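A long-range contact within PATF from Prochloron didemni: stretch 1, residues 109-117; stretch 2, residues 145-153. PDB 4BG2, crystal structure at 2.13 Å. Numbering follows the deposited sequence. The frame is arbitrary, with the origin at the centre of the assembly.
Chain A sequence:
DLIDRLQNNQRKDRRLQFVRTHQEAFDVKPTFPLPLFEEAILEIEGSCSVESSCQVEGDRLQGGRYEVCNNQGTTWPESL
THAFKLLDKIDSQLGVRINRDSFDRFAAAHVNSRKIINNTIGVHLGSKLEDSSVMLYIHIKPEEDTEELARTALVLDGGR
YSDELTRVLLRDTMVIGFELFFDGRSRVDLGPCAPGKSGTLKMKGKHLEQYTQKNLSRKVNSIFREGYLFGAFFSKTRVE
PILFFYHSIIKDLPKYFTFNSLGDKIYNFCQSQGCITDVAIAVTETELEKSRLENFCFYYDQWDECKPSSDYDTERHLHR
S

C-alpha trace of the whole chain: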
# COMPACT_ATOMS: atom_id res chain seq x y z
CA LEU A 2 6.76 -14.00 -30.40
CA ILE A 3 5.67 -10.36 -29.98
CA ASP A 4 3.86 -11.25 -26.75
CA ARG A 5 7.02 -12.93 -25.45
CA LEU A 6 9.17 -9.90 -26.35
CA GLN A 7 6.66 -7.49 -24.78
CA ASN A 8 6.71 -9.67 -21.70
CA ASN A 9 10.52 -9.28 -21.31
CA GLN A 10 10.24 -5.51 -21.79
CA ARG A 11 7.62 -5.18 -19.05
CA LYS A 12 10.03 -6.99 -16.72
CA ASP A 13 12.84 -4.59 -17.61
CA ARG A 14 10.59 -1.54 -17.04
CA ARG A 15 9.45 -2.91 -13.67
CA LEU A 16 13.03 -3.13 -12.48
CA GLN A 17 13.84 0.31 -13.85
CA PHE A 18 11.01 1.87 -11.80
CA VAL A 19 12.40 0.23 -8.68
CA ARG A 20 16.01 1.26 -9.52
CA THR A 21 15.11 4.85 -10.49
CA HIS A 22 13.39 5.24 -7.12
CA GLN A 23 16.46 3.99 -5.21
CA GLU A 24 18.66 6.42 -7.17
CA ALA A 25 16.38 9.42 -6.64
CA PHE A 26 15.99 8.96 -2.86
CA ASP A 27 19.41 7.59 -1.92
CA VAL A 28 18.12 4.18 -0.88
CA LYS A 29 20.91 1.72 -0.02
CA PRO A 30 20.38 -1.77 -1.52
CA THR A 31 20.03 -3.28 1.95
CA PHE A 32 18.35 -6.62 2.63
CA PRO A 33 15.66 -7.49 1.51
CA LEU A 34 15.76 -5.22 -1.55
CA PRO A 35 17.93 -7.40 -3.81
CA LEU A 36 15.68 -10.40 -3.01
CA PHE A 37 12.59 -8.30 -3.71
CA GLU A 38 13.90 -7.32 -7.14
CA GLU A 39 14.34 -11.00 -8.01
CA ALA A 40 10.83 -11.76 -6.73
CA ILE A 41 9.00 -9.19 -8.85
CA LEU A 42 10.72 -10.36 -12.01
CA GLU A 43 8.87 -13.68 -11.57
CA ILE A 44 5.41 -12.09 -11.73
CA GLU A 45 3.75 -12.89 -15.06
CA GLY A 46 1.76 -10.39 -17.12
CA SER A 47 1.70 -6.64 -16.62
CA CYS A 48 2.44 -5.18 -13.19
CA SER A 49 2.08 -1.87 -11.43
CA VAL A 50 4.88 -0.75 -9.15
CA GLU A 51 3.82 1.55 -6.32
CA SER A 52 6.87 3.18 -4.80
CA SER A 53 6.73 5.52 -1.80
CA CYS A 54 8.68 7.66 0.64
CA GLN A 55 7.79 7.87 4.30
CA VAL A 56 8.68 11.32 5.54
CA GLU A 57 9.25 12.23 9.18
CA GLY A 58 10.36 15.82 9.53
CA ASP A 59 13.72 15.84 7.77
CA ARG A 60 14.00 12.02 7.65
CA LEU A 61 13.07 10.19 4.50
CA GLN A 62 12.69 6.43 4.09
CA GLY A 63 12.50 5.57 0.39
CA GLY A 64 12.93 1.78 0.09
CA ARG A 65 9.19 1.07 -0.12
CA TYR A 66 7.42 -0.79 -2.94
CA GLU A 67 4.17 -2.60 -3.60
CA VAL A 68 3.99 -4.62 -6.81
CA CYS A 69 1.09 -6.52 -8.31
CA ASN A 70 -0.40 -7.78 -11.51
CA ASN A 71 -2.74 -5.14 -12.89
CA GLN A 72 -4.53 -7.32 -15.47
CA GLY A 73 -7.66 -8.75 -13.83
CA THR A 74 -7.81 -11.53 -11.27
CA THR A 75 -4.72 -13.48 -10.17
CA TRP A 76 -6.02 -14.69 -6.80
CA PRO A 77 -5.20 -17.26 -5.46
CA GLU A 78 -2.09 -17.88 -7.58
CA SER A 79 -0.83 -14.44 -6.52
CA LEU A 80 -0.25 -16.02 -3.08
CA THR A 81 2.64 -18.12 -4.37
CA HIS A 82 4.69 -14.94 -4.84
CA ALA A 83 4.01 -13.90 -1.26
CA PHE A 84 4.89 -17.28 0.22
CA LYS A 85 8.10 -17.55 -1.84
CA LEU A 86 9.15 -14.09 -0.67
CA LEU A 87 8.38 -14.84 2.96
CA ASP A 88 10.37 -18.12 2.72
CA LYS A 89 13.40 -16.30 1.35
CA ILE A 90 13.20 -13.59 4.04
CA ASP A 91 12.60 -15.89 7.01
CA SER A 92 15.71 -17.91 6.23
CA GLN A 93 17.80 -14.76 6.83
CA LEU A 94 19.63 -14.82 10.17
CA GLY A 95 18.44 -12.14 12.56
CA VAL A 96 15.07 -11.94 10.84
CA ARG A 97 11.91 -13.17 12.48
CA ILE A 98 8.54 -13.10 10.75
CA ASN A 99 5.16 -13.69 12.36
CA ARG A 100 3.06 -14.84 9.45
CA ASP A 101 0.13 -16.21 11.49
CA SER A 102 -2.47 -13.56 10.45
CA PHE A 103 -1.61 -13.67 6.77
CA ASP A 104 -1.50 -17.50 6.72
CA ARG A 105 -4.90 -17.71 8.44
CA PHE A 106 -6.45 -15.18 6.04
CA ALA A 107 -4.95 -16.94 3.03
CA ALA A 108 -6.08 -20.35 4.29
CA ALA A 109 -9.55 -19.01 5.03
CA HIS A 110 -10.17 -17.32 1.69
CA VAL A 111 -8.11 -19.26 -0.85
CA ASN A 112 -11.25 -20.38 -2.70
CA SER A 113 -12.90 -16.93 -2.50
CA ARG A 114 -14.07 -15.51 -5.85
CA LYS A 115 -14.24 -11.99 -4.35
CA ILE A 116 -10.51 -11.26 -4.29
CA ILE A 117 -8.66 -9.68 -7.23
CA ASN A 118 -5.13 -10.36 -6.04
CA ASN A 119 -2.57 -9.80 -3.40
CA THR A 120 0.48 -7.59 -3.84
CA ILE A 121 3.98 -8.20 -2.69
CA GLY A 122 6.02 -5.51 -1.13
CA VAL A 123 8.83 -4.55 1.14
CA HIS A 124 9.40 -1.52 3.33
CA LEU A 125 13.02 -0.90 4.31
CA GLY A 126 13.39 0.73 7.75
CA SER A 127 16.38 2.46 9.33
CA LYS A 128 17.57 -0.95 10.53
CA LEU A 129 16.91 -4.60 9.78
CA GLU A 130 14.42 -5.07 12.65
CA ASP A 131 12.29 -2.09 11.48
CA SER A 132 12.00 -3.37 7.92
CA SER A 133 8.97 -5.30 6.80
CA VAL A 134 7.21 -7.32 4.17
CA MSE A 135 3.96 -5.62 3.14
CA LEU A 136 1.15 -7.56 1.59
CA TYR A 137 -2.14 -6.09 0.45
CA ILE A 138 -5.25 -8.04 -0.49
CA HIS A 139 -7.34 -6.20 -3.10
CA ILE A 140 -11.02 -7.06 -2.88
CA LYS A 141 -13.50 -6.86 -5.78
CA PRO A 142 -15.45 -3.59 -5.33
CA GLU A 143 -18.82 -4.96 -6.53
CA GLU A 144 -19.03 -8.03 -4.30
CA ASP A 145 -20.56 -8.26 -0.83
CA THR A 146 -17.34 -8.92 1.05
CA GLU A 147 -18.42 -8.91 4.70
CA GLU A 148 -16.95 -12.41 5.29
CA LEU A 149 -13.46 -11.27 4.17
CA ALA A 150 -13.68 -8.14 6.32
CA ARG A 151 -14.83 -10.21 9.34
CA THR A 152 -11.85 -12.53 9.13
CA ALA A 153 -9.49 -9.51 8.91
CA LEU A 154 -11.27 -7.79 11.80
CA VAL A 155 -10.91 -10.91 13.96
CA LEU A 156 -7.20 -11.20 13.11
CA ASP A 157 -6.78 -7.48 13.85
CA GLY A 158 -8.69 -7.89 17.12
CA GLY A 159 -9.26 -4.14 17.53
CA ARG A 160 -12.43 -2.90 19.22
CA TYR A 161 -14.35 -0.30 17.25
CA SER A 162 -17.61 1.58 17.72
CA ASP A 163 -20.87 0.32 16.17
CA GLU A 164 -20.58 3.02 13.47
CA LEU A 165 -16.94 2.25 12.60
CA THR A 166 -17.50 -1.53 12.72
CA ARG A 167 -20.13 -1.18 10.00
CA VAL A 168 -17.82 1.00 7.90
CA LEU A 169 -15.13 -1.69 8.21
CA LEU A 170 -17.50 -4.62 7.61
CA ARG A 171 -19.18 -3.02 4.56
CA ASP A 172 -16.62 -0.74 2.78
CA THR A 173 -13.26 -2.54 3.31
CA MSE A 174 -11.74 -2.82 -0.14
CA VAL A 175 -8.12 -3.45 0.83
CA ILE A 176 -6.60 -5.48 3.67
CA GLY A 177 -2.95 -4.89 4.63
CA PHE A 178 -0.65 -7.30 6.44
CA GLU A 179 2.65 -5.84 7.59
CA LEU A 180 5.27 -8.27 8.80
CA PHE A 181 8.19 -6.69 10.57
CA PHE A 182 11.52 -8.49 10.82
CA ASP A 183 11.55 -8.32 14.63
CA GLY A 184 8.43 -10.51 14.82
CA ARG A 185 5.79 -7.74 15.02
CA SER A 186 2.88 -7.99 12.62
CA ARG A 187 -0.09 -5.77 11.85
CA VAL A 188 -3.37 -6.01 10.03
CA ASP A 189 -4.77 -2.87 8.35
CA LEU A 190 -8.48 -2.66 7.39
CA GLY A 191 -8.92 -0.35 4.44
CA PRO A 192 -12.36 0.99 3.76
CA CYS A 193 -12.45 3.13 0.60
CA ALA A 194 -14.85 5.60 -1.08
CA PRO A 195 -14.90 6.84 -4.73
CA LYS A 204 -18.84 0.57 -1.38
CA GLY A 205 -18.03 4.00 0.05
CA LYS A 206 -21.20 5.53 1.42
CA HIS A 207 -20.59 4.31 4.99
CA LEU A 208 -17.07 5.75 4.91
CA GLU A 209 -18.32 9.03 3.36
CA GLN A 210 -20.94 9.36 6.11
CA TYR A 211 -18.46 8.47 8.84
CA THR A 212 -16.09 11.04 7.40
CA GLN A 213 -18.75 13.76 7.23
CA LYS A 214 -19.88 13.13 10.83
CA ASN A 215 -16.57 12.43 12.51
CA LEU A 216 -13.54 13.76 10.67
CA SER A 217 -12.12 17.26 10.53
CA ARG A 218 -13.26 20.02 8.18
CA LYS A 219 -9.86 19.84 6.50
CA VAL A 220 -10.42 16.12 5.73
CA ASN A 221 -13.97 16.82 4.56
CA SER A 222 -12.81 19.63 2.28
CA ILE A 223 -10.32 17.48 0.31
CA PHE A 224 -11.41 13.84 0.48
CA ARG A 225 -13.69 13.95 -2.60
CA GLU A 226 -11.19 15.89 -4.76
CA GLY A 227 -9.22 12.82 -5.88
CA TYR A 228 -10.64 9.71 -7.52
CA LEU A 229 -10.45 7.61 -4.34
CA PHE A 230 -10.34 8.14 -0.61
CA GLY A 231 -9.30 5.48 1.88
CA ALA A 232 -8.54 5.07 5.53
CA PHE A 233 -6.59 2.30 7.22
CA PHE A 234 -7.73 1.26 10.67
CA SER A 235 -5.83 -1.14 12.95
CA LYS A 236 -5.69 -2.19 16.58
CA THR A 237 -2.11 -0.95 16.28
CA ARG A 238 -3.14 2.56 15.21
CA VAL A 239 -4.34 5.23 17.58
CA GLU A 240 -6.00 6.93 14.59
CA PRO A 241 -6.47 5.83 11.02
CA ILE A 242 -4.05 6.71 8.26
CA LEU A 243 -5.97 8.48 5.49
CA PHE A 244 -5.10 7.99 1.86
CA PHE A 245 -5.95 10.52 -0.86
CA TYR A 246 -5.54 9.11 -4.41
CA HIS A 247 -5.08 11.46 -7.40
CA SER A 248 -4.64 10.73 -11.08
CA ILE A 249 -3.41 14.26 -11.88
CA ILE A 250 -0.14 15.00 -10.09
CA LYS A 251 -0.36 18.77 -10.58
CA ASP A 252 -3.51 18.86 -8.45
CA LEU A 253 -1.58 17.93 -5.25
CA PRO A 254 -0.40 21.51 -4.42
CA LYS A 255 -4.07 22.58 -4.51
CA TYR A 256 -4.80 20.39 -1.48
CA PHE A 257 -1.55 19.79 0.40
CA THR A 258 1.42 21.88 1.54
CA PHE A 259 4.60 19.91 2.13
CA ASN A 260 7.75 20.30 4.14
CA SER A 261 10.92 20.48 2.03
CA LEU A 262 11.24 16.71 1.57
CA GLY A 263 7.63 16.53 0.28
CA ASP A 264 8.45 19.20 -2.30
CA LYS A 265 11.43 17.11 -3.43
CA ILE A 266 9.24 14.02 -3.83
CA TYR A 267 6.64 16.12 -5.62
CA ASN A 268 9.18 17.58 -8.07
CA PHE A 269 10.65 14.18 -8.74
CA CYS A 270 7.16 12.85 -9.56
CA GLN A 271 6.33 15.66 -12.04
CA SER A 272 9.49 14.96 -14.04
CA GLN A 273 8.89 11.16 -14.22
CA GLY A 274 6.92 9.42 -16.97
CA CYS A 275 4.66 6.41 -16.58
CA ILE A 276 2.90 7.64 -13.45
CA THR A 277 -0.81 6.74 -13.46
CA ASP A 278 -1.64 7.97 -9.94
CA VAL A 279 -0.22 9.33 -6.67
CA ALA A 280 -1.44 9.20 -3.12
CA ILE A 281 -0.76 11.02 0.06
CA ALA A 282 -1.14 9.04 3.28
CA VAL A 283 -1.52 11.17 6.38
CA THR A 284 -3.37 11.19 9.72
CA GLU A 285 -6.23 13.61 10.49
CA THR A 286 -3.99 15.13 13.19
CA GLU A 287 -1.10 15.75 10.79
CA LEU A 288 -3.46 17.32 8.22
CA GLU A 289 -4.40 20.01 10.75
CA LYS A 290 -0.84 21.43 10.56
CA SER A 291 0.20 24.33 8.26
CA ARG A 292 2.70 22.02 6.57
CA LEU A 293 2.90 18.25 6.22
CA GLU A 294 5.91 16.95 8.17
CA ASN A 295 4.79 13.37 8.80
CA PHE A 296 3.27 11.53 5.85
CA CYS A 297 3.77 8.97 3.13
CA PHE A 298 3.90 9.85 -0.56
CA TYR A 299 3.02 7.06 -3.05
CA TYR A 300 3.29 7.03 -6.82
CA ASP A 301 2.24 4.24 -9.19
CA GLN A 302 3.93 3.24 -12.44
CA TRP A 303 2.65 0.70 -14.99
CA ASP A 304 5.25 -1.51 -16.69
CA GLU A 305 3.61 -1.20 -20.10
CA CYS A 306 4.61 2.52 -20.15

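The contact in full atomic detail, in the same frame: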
# COMPACT_ATOMS: atom_id res chain seq x y z
N ALA A 109 -8.11 -19.20 4.96
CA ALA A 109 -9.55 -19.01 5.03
C ALA A 109 -10.18 -18.66 3.68
O ALA A 109 -11.24 -19.16 3.36
CB ALA A 109 -9.91 -17.95 6.05
N HIS A 110 -9.50 -17.88 2.86
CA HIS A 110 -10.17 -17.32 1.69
C HIS A 110 -9.54 -17.69 0.37
O HIS A 110 -9.84 -17.07 -0.65
CB HIS A 110 -10.33 -15.82 1.89
CG HIS A 110 -11.20 -15.49 3.07
ND1 HIS A 110 -12.52 -15.84 3.11
CD2 HIS A 110 -10.93 -14.92 4.26
CE1 HIS A 110 -13.04 -15.50 4.27
NE2 HIS A 110 -12.10 -14.92 4.99
N VAL A 111 -8.74 -18.75 0.37
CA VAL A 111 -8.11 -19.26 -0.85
C VAL A 111 -9.09 -19.53 -1.98
O VAL A 111 -8.81 -19.20 -3.11
CB VAL A 111 -7.26 -20.54 -0.59
CG1 VAL A 111 -8.11 -21.71 -0.13
CG2 VAL A 111 -6.47 -20.90 -1.84
N ASN A 112 -10.24 -20.12 -1.68
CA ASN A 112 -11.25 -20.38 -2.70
C ASN A 112 -12.24 -19.23 -2.90
O ASN A 112 -13.23 -19.41 -3.59
CB ASN A 112 -12.05 -21.63 -2.35
CG ASN A 112 -11.17 -22.86 -2.30
OD1 ASN A 112 -10.39 -23.14 -3.22
ND2 ASN A 112 -11.29 -23.61 -1.21
N SER A 113 -12.00 -18.07 -2.29
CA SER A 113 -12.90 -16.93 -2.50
C SER A 113 -12.82 -16.48 -3.95
O SER A 113 -11.75 -16.47 -4.53
CB SER A 113 -12.55 -15.75 -1.61
OG SER A 113 -13.43 -14.68 -1.89
N ARG A 114 -13.97 -16.11 -4.52
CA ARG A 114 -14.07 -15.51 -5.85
C ARG A 114 -14.28 -14.00 -5.76
O ARG A 114 -14.62 -13.36 -6.75
CB ARG A 114 -15.24 -16.12 -6.63
CG ARG A 114 -15.19 -17.63 -6.77
CD ARG A 114 -16.41 -18.18 -7.52
NE ARG A 114 -16.60 -19.62 -7.34
CZ ARG A 114 -17.33 -20.39 -8.15
NH1 ARG A 114 -17.97 -19.89 -9.21
NH2 ARG A 114 -17.43 -21.69 -7.89
N LYS A 115 -14.04 -13.42 -4.59
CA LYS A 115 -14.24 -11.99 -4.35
C LYS A 115 -12.96 -11.20 -4.16
O LYS A 115 -13.00 -10.02 -3.79
CB LYS A 115 -15.16 -11.83 -3.15
CG LYS A 115 -16.50 -12.50 -3.38
CD LYS A 115 -17.28 -12.62 -2.09
CE LYS A 115 -18.65 -13.18 -2.34
NZ LYS A 115 -19.48 -12.89 -1.14
N ILE A 116 -11.83 -11.84 -4.45
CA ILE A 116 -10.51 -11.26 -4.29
C ILE A 116 -9.87 -11.13 -5.67
O ILE A 116 -9.86 -12.09 -6.46
CB ILE A 116 -9.63 -12.11 -3.34
CG1 ILE A 116 -10.25 -12.15 -1.95
CG2 ILE A 116 -8.23 -11.54 -3.23
CD1 ILE A 116 -9.61 -13.11 -0.98
N ILE A 117 -9.35 -9.94 -5.97
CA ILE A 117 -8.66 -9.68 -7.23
C ILE A 117 -7.27 -10.27 -7.19
O ILE A 117 -6.88 -11.04 -8.07
CB ILE A 117 -8.54 -8.16 -7.53
CG1 ILE A 117 -9.93 -7.53 -7.69
CG2 ILE A 117 -7.74 -7.93 -8.80
CD1 ILE A 117 -9.92 -6.01 -7.74
N ASP A 145 -20.31 -8.37 -2.26
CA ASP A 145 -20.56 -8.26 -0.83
C ASP A 145 -19.45 -9.05 -0.15
O ASP A 145 -19.38 -10.27 -0.29
CB ASP A 145 -21.94 -8.83 -0.46
CG ASP A 145 -22.15 -8.96 1.05
OD1 ASP A 145 -21.49 -8.23 1.83
OD2 ASP A 145 -22.99 -9.78 1.46
N THR A 146 -18.58 -8.34 0.57
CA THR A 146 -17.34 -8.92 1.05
C THR A 146 -17.22 -8.85 2.57
O THR A 146 -16.11 -8.87 3.11
CB THR A 146 -16.14 -8.26 0.36
OG1 THR A 146 -16.19 -6.84 0.52
CG2 THR A 146 -16.18 -8.60 -1.13
N GLU A 147 -18.36 -8.83 3.25
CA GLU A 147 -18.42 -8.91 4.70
C GLU A 147 -17.63 -10.07 5.31
O GLU A 147 -16.97 -9.86 6.33
CB GLU A 147 -19.86 -8.97 5.21
CG GLU A 147 -20.44 -7.60 5.48
CD GLU A 147 -21.64 -7.61 6.39
OE1 GLU A 147 -21.55 -8.22 7.47
OE2 GLU A 147 -22.67 -7.01 6.04
N GLU A 148 -17.68 -11.26 4.71
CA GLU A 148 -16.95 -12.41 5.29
C GLU A 148 -15.42 -12.23 5.27
O GLU A 148 -14.72 -12.64 6.21
CB GLU A 148 -17.38 -13.75 4.66
CG GLU A 148 -16.78 -14.11 3.30
CD GLU A 148 -17.54 -13.52 2.12
OE1 GLU A 148 -17.82 -12.29 2.13
OE2 GLU A 148 -17.84 -14.28 1.17
N LEU A 149 -14.89 -11.59 4.23
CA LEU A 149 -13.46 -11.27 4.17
C LEU A 149 -13.11 -10.28 5.26
O LEU A 149 -12.12 -10.45 5.98
CB LEU A 149 -13.08 -10.67 2.81
CG LEU A 149 -13.38 -11.49 1.56
CD1 LEU A 149 -12.83 -10.84 0.31
CD2 LEU A 149 -12.82 -12.89 1.72
N ALA A 150 -13.91 -9.22 5.37
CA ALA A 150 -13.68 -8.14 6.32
C ALA A 150 -13.80 -8.64 7.75
O ALA A 150 -13.06 -8.18 8.61
CB ALA A 150 -14.66 -7.00 6.08
N ARG A 151 -14.72 -9.58 8.00
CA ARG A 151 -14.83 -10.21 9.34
C ARG A 151 -13.58 -10.95 9.76
O ARG A 151 -13.08 -10.76 10.86
CB ARG A 151 -15.98 -11.20 9.42
CG ARG A 151 -17.31 -10.55 9.71
CD ARG A 151 -18.39 -11.55 10.05
NE ARG A 151 -19.53 -10.79 10.54
CZ ARG A 151 -20.47 -10.28 9.77
NH1 ARG A 151 -20.46 -10.49 8.45
NH2 ARG A 151 -21.45 -9.57 10.32
N THR A 152 -13.09 -11.80 8.87
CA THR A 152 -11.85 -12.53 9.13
C THR A 152 -10.72 -11.57 9.47
O THR A 152 -10.03 -11.75 10.48
CB THR A 152 -11.46 -13.36 7.91
OG1 THR A 152 -12.53 -14.23 7.55
CG2 THR A 152 -10.19 -14.16 8.20
N ALA A 153 -10.54 -10.53 8.65
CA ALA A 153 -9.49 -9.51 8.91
C ALA A 153 -9.68 -8.82 10.26
O ALA A 153 -8.73 -8.63 11.02
CB ALA A 153 -9.45 -8.47 7.79

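How do the two backbones meet? Stretch 2 is mostly a helix, running from E147 through A153, with T146 just before its first turn. Stretch 1 begins in the last part of a helix that started earlier in the chain, folds through a type I turn from H110 to S113, closed by S113 N to H110 O at 2.9 Å, and enters a strand at I116. The two run in opposite senses: the CA atoms of A109 and T152 lie 8.0 Å apart, those of H110 and L149 7.3 Å, and those of K115 and T146 6.9 Å. Side chains make most of the contact, and no backbone-to-backbone hydrogen bond crosses it, although the backbone carbonyl of D145 accepts from K115.

What does the H110 ring bond to? H110 NE2 lies 2.7 Å from T152 OG1 in a nearly straight hydrogen bond, with the hydroxyl near the plane of the ring, where the nitrogen's proton or lone pair points. Either atom could be the donor. The choice matters because T152 OG1 also sits 3.0 Å from E148 O, one turn back in its own helix, and its single proton cannot fully serve both neighbours. E148 O already accepts from T152 N at 3.2 Å, as expected in a helix.

How is the charge of K115 satisfied? The side chain extends through an m rotamer at chi1 and three t angles, carrying the ammonium to the start of the helix. There K115 NZ donates to D145 O at 2.8 Å and to E148 OE2 at 3.2 Å, the latter also a salt bridge. One amine thus ties the D145 carbonyl, ahead of the helix, to the E148 carboxylate in its first turn. At the other end of the residue, K115 N donates to S113 OG at 3.0 Å, a local bond that braces the loop leading to the strand.

What fills the space between these polar anchors? L149, buried and central, places CD2 over one face of the H110 ring, 3.4 Å from the ring centroid and 19° off the normal, a CH-pi contact that leaves the ring edge free for T152. L149 CD1 packs against I116 CG1 at 3.7 Å, and K115 CB meets T146 CG2 at 3.9 Å, so the aliphatic base of the lysine joins the apolar packing while its tip bonds. Together the stretches bury 404 Å², summed over both sides.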